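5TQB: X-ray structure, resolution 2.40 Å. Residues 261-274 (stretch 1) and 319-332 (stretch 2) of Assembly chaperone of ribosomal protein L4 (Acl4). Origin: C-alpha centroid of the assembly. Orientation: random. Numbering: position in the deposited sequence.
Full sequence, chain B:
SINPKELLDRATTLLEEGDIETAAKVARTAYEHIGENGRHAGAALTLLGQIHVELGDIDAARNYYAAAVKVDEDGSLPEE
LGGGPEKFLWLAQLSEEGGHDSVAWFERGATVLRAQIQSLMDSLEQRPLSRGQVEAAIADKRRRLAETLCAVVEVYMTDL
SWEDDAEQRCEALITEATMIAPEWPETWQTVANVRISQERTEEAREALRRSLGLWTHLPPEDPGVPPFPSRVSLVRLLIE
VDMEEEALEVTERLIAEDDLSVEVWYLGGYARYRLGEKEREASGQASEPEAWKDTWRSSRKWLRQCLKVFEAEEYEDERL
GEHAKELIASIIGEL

Stretch 1 (261-274) SVEVWYLGGYARYR
Stretch 2, residues 319-332: RLGEHAKELIASII

How do the two backbones lie against each other? Both are alpha-helical: residues 262-274 follow Ser-261, which occupies the N-cap position, and all of 319-332 is helix. Within 262-274 and 319-332, phi and psi scatter around -65° and -40°, with Arg-272 at -80° and -30°, and i to i+4 hydrogen bonds run along both helices, such as Tyr-270 N to Tyr-266 O at 2.8 Å and Leu-327 N to His-323 O at 2.9 Å. The helices run in the same general direction, with a signed crossing angle of 33° and a closest axial approach of 11.0 Å. The register sets Tyr-266 CA 6.9 Å from Ala-324 CA and Tyr-273 CA 7.9 Å from Leu-327 CA.

What fills the gap near the N-terminal ends of the two stretches? Tyr-266 (chi1 172°, t; chi2 78°) points toward the second helix and fits as a knob among Leu-320, His-323, Ala-324 and Leu-327. Leu-320 (chi1 t, chi2 148°, between wells) covers one face of its ring, with Leu-320 CG 4.0 Å from the Tyr-266 ring centroid, a CH-pi contact 18° off the normal. Ala-324 CB lies at the ring edge, 4.4 Å from Tyr-266 CD1; its small methyl belongs to the closest backbone pairing in the register. Val-262 (t) extends the apolar patch, Val-262 CG1 lying 4.1 Å from Leu-320 CD2.

Where does polar chemistry enter this buried site? Tyr-266 OH and His-323 ND1 form a very short hydrogen bond of 2.5 Å. With His-323 at chi1 -169° (t) and chi2 -145°, ND1 meets the hydroxyl near the imidazole plane, and the rings of Tyr-266 and His-323 sit rim to rim, centroids 5.7 Å apart and planes at 53°. Tyr-270 (chi1 -170°, t; chi2 -115°) starts sideways, but its end comes nearer: Tyr-270 CE2 is 3.8 Å from His-323 CE1, in an oblique aromatic pairing with planes at 51°.

How does the contact continue toward the C-terminal ends? Leu-327 (chi1 -69°, m; chi2 166°, t) links three tyrosines. Leu-327 CD1 lies 3.6 Å from Tyr-270 CD2 and 4.1 Å from Tyr-266 CE1, while Leu-327 CD2 sits over the face of the Tyr-273 ring, 3.7 Å from its centroid and only 3° off the normal. Tyr-273 (chi1 177°, t; chi2 -88°) also meets Ile-331 (m, t) at its edge, Tyr-273 CD2 to Ile-331 CG1 being 3.7 Å. Its hydroxyl reaches Ser-330 (chi1 161°, t), where Tyr-273 OH and Ser-330 OG share a 3.1 Å hydrogen bond, joining polar ends beside the apolar packing.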

# COMPACT_ATOMS: atom_id res chain seq x y z
N SER B 261 -8.64 -6.86 -3.67
CA SER B 261 -8.94 -5.54 -4.22
C SER B 261 -9.64 -5.67 -5.57
O SER B 261 -8.99 -5.88 -6.60
CB SER B 261 -7.67 -4.73 -4.38
OG SER B 261 -7.95 -3.45 -4.91
N VAL B 262 -10.96 -5.53 -5.56
CA VAL B 262 -11.76 -5.68 -6.76
C VAL B 262 -11.28 -4.74 -7.85
O VAL B 262 -11.08 -5.15 -9.00
CB VAL B 262 -13.25 -5.38 -6.47
CG1 VAL B 262 -14.09 -5.45 -7.76
CG2 VAL B 262 -13.78 -6.35 -5.44
N GLU B 263 -11.10 -3.47 -7.48
CA GLU B 263 -10.79 -2.43 -8.44
C GLU B 263 -9.43 -2.65 -9.09
O GLU B 263 -9.21 -2.25 -10.24
CB GLU B 263 -10.85 -1.06 -7.76
CG GLU B 263 -10.77 0.11 -8.73
CD GLU B 263 -11.43 1.37 -8.19
OE1 GLU B 263 -11.16 2.46 -8.73
OE2 GLU B 263 -12.24 1.27 -7.23
N VAL B 264 -8.52 -3.30 -8.38
CA VAL B 264 -7.19 -3.57 -8.94
C VAL B 264 -7.22 -4.76 -9.89
O VAL B 264 -6.49 -4.77 -10.89
CB VAL B 264 -6.14 -3.76 -7.84
CG1 VAL B 264 -4.80 -4.20 -8.42
CG2 VAL B 264 -5.96 -2.45 -7.08
N TRP B 265 -8.04 -5.77 -9.61
CA TRP B 265 -8.19 -6.88 -10.54
C TRP B 265 -8.76 -6.35 -11.85
O TRP B 265 -8.33 -6.74 -12.93
CB TRP B 265 -9.08 -7.98 -9.97
CG TRP B 265 -8.39 -8.90 -8.99
CD1 TRP B 265 -8.64 -9.01 -7.66
CD2 TRP B 265 -7.36 -9.84 -9.29
NE1 TRP B 265 -7.81 -9.96 -7.10
CE2 TRP B 265 -7.01 -10.48 -8.08
CE3 TRP B 265 -6.68 -10.20 -10.46
CZ2 TRP B 265 -6.02 -11.47 -8.01
CZ3 TRP B 265 -5.70 -11.18 -10.39
CH2 TRP B 265 -5.38 -11.80 -9.17
N TYR B 266 -9.72 -5.44 -11.74
CA TYR B 266 -10.32 -4.83 -12.91
C TYR B 266 -9.30 -4.02 -13.72
O TYR B 266 -9.17 -4.20 -14.92
CB TYR B 266 -11.48 -3.92 -12.50
CG TYR B 266 -12.01 -3.11 -13.65
CD1 TYR B 266 -12.86 -3.69 -14.59
CD2 TYR B 266 -11.66 -1.78 -13.81
CE1 TYR B 266 -13.34 -2.96 -15.65
CE2 TYR B 266 -12.13 -1.05 -14.87
CZ TYR B 266 -12.98 -1.64 -15.78
OH TYR B 266 -13.46 -0.90 -16.84
N LEU B 267 -8.58 -3.14 -13.04
CA LEU B 267 -7.62 -2.28 -13.73
C LEU B 267 -6.54 -3.10 -14.42
O LEU B 267 -6.13 -2.78 -15.54
CB LEU B 267 -7.00 -1.28 -12.75
CG LEU B 267 -7.94 -0.14 -12.34
CD1 LEU B 267 -7.33 0.67 -11.19
CD2 LEU B 267 -8.27 0.78 -13.53
N GLY B 268 -6.08 -4.17 -13.77
CA GLY B 268 -5.07 -5.04 -14.34
C GLY B 268 -5.61 -5.79 -15.54
O GLY B 268 -4.93 -5.97 -16.55
N GLY B 269 -6.86 -6.24 -15.42
CA GLY B 269 -7.52 -6.91 -16.52
C GLY B 269 -7.74 -5.98 -17.70
O GLY B 269 -7.55 -6.37 -18.86
N TYR B 270 -8.14 -4.75 -17.41
CA TYR B 270 -8.41 -3.77 -18.46
C TYR B 270 -7.11 -3.34 -19.12
O TYR B 270 -7.04 -3.19 -20.34
CB TYR B 270 -9.14 -2.56 -17.90
CG TYR B 270 -9.66 -1.64 -18.99
CD1 TYR B 270 -9.17 -0.34 -19.12
CD2 TYR B 270 -10.63 -2.07 -19.89
CE1 TYR B 270 -9.63 0.50 -20.12
CE2 TYR B 270 -11.10 -1.24 -20.88
CZ TYR B 270 -10.60 0.04 -20.99
OH TYR B 270 -11.06 0.88 -21.98
N ALA B 271 -6.07 -3.13 -18.31
CA ALA B 271 -4.77 -2.74 -18.83
C ALA B 271 -4.25 -3.81 -19.79
O ALA B 271 -3.60 -3.50 -20.79
CB ALA B 271 -3.78 -2.52 -17.70
N ARG B 272 -4.54 -5.06 -19.48
CA ARG B 272 -4.06 -6.18 -20.28
C ARG B 272 -4.93 -6.34 -21.53
O ARG B 272 -4.44 -6.75 -22.59
CB ARG B 272 -4.03 -7.45 -19.43
CG ARG B 272 -2.88 -7.47 -18.42
CD ARG B 272 -3.03 -8.56 -17.37
NE ARG B 272 -1.86 -8.61 -16.50
CZ ARG B 272 -1.59 -7.72 -15.54
NH1 ARG B 272 -0.49 -7.85 -14.81
NH2 ARG B 272 -2.40 -6.70 -15.32
N TYR B 273 -6.20 -5.98 -21.41
CA TYR B 273 -7.12 -5.99 -22.55
C TYR B 273 -6.71 -4.93 -23.57
O TYR B 273 -6.67 -5.19 -24.78
CB TYR B 273 -8.55 -5.74 -22.08
CG TYR B 273 -9.56 -5.66 -23.20
CD1 TYR B 273 -9.83 -4.46 -23.84
CD2 TYR B 273 -10.25 -6.79 -23.62
CE1 TYR B 273 -10.75 -4.39 -24.87
CE2 TYR B 273 -11.18 -6.73 -24.64
CZ TYR B 273 -11.42 -5.52 -25.27
OH TYR B 273 -12.35 -5.44 -26.29
N ARG B 274 -6.40 -3.73 -23.07
CA ARG B 274 -5.98 -2.62 -23.92
C ARG B 274 -4.67 -2.96 -24.60
O ARG B 274 -4.49 -2.71 -25.80
CB ARG B 274 -5.79 -1.35 -23.08
CG ARG B 274 -7.07 -0.84 -22.44
CD ARG B 274 -7.92 -0.10 -23.45
NE ARG B 274 -7.30 1.16 -23.82
CZ ARG B 274 -7.58 1.83 -24.94
NH1 ARG B 274 -6.96 2.98 -25.18
NH2 ARG B 274 -8.47 1.36 -25.80
N ARG B 319 -21.53 -0.80 -12.07
CA ARG B 319 -21.06 -0.48 -13.41
C ARG B 319 -19.72 -1.14 -13.74
O ARG B 319 -19.48 -1.55 -14.88
CB ARG B 319 -20.97 1.04 -13.60
CG ARG B 319 -22.31 1.73 -13.55
CD ARG B 319 -22.29 3.06 -14.27
NE ARG B 319 -21.65 4.10 -13.48
CZ ARG B 319 -21.36 5.32 -13.93
NH1 ARG B 319 -21.65 5.64 -15.19
NH2 ARG B 319 -20.78 6.21 -13.14
N LEU B 320 -18.84 -1.25 -12.75
CA LEU B 320 -17.56 -1.91 -12.94
C LEU B 320 -17.77 -3.41 -13.12
O LEU B 320 -17.08 -4.05 -13.92
CB LEU B 320 -16.64 -1.64 -11.75
CG LEU B 320 -15.23 -2.22 -11.82
CD1 LEU B 320 -14.26 -1.31 -11.10
CD2 LEU B 320 -15.17 -3.62 -11.21
N GLY B 321 -18.73 -3.96 -12.39
CA GLY B 321 -19.05 -5.37 -12.48
C GLY B 321 -19.60 -5.75 -13.84
O GLY B 321 -19.26 -6.80 -14.38
N GLU B 322 -20.45 -4.90 -14.40
CA GLU B 322 -21.03 -5.19 -15.70
C GLU B 322 -20.02 -5.02 -16.82
O GLU B 322 -20.06 -5.73 -17.82
CB GLU B 322 -22.27 -4.32 -15.95
CG GLU B 322 -23.39 -4.53 -14.94
CD GLU B 322 -23.78 -5.99 -14.76
OE1 GLU B 322 -23.80 -6.74 -15.76
OE2 GLU B 322 -24.07 -6.39 -13.61
N HIS B 323 -19.09 -4.08 -16.66
CA HIS B 323 -18.08 -3.85 -17.70
C HIS B 323 -17.11 -5.02 -17.78
O HIS B 323 -16.68 -5.41 -18.87
CB HIS B 323 -17.31 -2.57 -17.44
CG HIS B 323 -16.47 -2.14 -18.60
ND1 HIS B 323 -15.24 -1.53 -18.44
CD2 HIS B 323 -16.67 -2.23 -19.93
CE1 HIS B 323 -14.73 -1.26 -19.63
NE2 HIS B 323 -15.58 -1.68 -20.55
N ALA B 324 -16.74 -5.56 -16.62
CA ALA B 324 -15.84 -6.70 -16.58
C ALA B 324 -16.46 -7.86 -17.35
O ALA B 324 -15.78 -8.57 -18.09
CB ALA B 324 -15.55 -7.09 -15.14
N LYS B 325 -17.77 -8.04 -17.19
CA LYS B 325 -18.48 -9.07 -17.94
C LYS B 325 -18.40 -8.81 -19.44
O LYS B 325 -18.08 -9.73 -20.20
CB LYS B 325 -19.94 -9.16 -17.49
CG LYS B 325 -20.11 -9.67 -16.07
CD LYS B 325 -21.57 -9.67 -15.64
CE LYS B 325 -21.72 -9.88 -14.15
NZ LYS B 325 -23.15 -9.88 -13.73
N GLU B 326 -18.66 -7.58 -19.86
CA GLU B 326 -18.61 -7.21 -21.29
C GLU B 326 -17.25 -7.55 -21.88
O GLU B 326 -17.15 -8.07 -22.99
CB GLU B 326 -18.84 -5.71 -21.49
CG GLU B 326 -20.24 -5.21 -21.18
CD GLU B 326 -20.36 -3.71 -21.44
OE1 GLU B 326 -20.02 -3.28 -22.56
OE2 GLU B 326 -20.78 -2.97 -20.53
N LEU B 327 -16.19 -7.23 -21.12
CA LEU B 327 -14.82 -7.44 -21.58
C LEU B 327 -14.50 -8.93 -21.74
O LEU B 327 -13.84 -9.32 -22.70
CB LEU B 327 -13.84 -6.78 -20.62
CG LEU B 327 -13.85 -5.25 -20.61
CD1 LEU B 327 -13.10 -4.69 -19.40
CD2 LEU B 327 -13.25 -4.70 -21.91
N ILE B 328 -14.97 -9.75 -20.81
CA ILE B 328 -14.75 -11.19 -20.90
C ILE B 328 -15.49 -11.75 -22.12
O ILE B 328 -14.91 -12.49 -22.91
CB ILE B 328 -15.20 -11.91 -19.62
CG1 ILE B 328 -14.29 -11.52 -18.46
CG2 ILE B 328 -15.16 -13.43 -19.82
CD1 ILE B 328 -14.76 -12.01 -17.10
N ALA B 329 -16.76 -11.39 -22.25
CA ALA B 329 -17.57 -11.84 -23.38
C ALA B 329 -16.92 -11.44 -24.69
O ALA B 329 -16.96 -12.18 -25.68
CB ALA B 329 -18.97 -11.25 -23.29
N SER B 330 -16.30 -10.26 -24.70
CA SER B 330 -15.61 -9.75 -25.87
C SER B 330 -14.37 -10.57 -26.23
O SER B 330 -14.18 -10.95 -27.39
CB SER B 330 -15.22 -8.30 -25.65
OG SER B 330 -14.19 -7.92 -26.54
N ILE B 331 -13.53 -10.84 -25.24
CA ILE B 331 -12.33 -11.65 -25.45
C ILE B 331 -12.70 -13.04 -25.97
O ILE B 331 -11.99 -13.61 -26.79
CB ILE B 331 -11.51 -11.80 -24.14
CG1 ILE B 331 -10.95 -10.45 -23.71
CG2 ILE B 331 -10.35 -12.77 -24.34
CD1 ILE B 331 -10.39 -10.44 -22.30
N ILE B 332 -13.81 -13.57 -25.47
CA ILE B 332 -14.27 -14.90 -25.86
C ILE B 332 -14.62 -14.96 -27.34
O ILE B 332 -14.25 -15.90 -28.04
CB ILE B 332 -15.49 -15.33 -25.02
CG1 ILE B 332 -15.02 -15.72 -23.61
CG2 ILE B 332 -16.21 -16.52 -25.66
CD1 ILE B 332 -16.14 -15.94 -22.62